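Local coordinates for protein tudor (Drosophila melanogaster, PDB 3NTK) that binds methylarginine-bearing Aubergine through its last extended Tudor domain, the part in this crystal, and is required for germ cell formation, at residues 127-132 and 155-160. Residues are numbered along the deposited sequence; the frame is centred on the assembly and turned at random.
Sequences QSFIDT and LFYQSK
Phe129, near the C-terminal end of helix 120-131, points the edge of its ring at one face of Tyr157, the last residue of strand 151-157. The pair is T-shaped, with ring centroids 5.3 Å apart and planes at 88°. The touch is made at the rim of the tyrosine ring: Phe129 CZ lies 3.6 Å from Tyr157 CD2 and 3.8 Å from Tyr157 CE2. With CG anti to the backbone N (chi1 -178°), the phenyl group is carried from the helix toward the strand. This side is tightly packed, since Phe129 is buried and also meets Phe138 of strand 137-145, Ile162 and Leu166. Tyr157 itself is partly exposed, and over its opposite face CG of the exposed Gln158 lies about 4.1 Å above the plane, offset toward the rim. There the chain leaves the strand in a solvent-exposed type I' turn, closed by Lys160 N donating to Tyr157 O (3.1 Å). The tyrosine hydroxyl is hydrogen-bonded to Glu136, which fixes the outer end of the ring. Cutting Tyr157 back to an alanine is likely to leave the Phe129 edge without its aromatic face and Glu136 without its hydroxyl partner. No hydrogen bond joins the two segments; in this OB-fold part of the extended Tudor domain, their link is the edge-to-face pair, a weakly polar and dispersive attraction that depends on ring orientation.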
# COMPACT_ATOMS: atom_id res chain seq x y z
N GLN A 127 -3.22 16.45 -3.52
CA GLN A 127 -3.92 15.41 -4.26
C GLN A 127 -3.54 15.43 -5.75
O GLN A 127 -3.13 14.41 -6.31
CB GLN A 127 -5.43 15.59 -4.13
CG GLN A 127 -6.24 14.45 -4.74
CD GLN A 127 -6.22 13.20 -3.88
OE1 GLN A 127 -6.56 12.11 -4.35
NE2 GLN A 127 -5.83 13.35 -2.62
N SER A 128 -3.68 16.59 -6.38
CA SER A 128 -3.35 16.73 -7.80
C SER A 128 -1.85 16.65 -8.08
O SER A 128 -1.43 16.22 -9.15
CB SER A 128 -3.92 18.05 -8.34
OG SER A 128 -3.29 19.17 -7.72
N PHE A 129 -1.04 17.07 -7.12
CA PHE A 129 0.40 17.03 -7.29
C PHE A 129 0.86 15.57 -7.33
O PHE A 129 1.68 15.19 -8.16
CB PHE A 129 1.08 17.78 -6.13
CG PHE A 129 2.58 17.83 -6.23
CD1 PHE A 129 3.36 16.79 -5.76
CD2 PHE A 129 3.21 18.94 -6.80
CE1 PHE A 129 4.75 16.84 -5.84
CE2 PHE A 129 4.60 19.00 -6.90
CZ PHE A 129 5.37 17.94 -6.41
N ILE A 130 0.30 14.76 -6.44
CA ILE A 130 0.63 13.35 -6.35
C ILE A 130 0.07 12.55 -7.53
O ILE A 130 0.76 11.70 -8.09
CB ILE A 130 0.09 12.72 -5.04
CG1 ILE A 130 0.67 13.46 -3.83
CG2 ILE A 130 0.44 11.24 -4.99
CD1 ILE A 130 2.18 13.40 -3.72
N ASP A 131 -1.18 12.82 -7.89
CA ASP A 131 -1.82 12.11 -8.99
C ASP A 131 -1.04 12.25 -10.29
O ASP A 131 -1.09 11.37 -11.15
CB ASP A 131 -3.25 12.62 -9.20
CG ASP A 131 -4.19 12.23 -8.07
OD1 ASP A 131 -4.13 11.06 -7.63
OD2 ASP A 131 -4.99 13.08 -7.64
N THR A 132 -0.33 13.36 -10.44
CA THR A 132 0.45 13.63 -11.64
C THR A 132 1.81 12.93 -11.62
O THR A 132 2.44 12.75 -12.67
CB THR A 132 0.69 15.15 -11.79
OG1 THR A 132 -0.57 15.81 -11.93
CG2 THR A 132 1.55 15.44 -13.01
N LEU A 155 7.01 14.44 4.36
CA LEU A 155 7.19 14.12 2.95
C LEU A 155 8.12 15.07 2.20
O LEU A 155 8.10 16.29 2.42
CB LEU A 155 5.81 14.10 2.27
CG LEU A 155 5.71 13.69 0.80
CD1 LEU A 155 6.10 12.23 0.65
CD2 LEU A 155 4.28 13.91 0.31
N PHE A 156 8.93 14.50 1.32
CA PHE A 156 9.87 15.27 0.52
C PHE A 156 9.78 14.87 -0.95
O PHE A 156 9.39 13.75 -1.28
CB PHE A 156 11.31 15.06 1.00
CG PHE A 156 11.53 15.47 2.43
CD1 PHE A 156 11.01 14.71 3.47
CD2 PHE A 156 12.24 16.62 2.74
CE1 PHE A 156 11.19 15.09 4.80
CE2 PHE A 156 12.43 17.01 4.07
CZ PHE A 156 11.91 16.25 5.10
N TYR A 157 10.15 15.79 -1.82
CA TYR A 157 10.15 15.53 -3.25
C TYR A 157 11.45 16.12 -3.78
O TYR A 157 11.72 17.31 -3.60
CB TYR A 157 8.94 16.20 -3.91
CG TYR A 157 8.83 15.92 -5.39
CD1 TYR A 157 8.75 14.61 -5.87
CD2 TYR A 157 8.82 16.97 -6.30
CE1 TYR A 157 8.65 14.36 -7.24
CE2 TYR A 157 8.72 16.73 -7.66
CZ TYR A 157 8.64 15.43 -8.12
OH TYR A 157 8.54 15.21 -9.47
N GLN A 158 12.27 15.28 -4.40
CA GLN A 158 13.57 15.70 -4.89
C GLN A 158 14.38 16.14 -3.67
O GLN A 158 15.18 17.07 -3.73
CB GLN A 158 13.43 16.85 -5.89
CG GLN A 158 12.80 16.43 -7.21
CD GLN A 158 12.80 17.53 -8.24
OE1 GLN A 158 13.83 18.17 -8.47
NE2 GLN A 158 11.66 17.77 -8.87
N SER A 159 14.14 15.45 -2.56
CA SER A 159 14.83 15.71 -1.29
C SER A 159 14.55 17.07 -0.67
O SER A 159 15.31 17.54 0.18
CB SER A 159 16.34 15.51 -1.46
OG SER A 159 16.62 14.15 -1.77
N LYS A 160 13.45 17.71 -1.08
CA LYS A 160 13.07 19.01 -0.53
C LYS A 160 11.69 18.87 0.13
O LYS A 160 10.85 18.11 -0.35
CB LYS A 160 12.99 20.07 -1.63
CG LYS A 160 14.29 20.29 -2.37
CD LYS A 160 15.38 20.81 -1.44
CE LYS A 160 16.72 20.85 -2.15
NZ LYS A 160 17.14 19.49 -2.60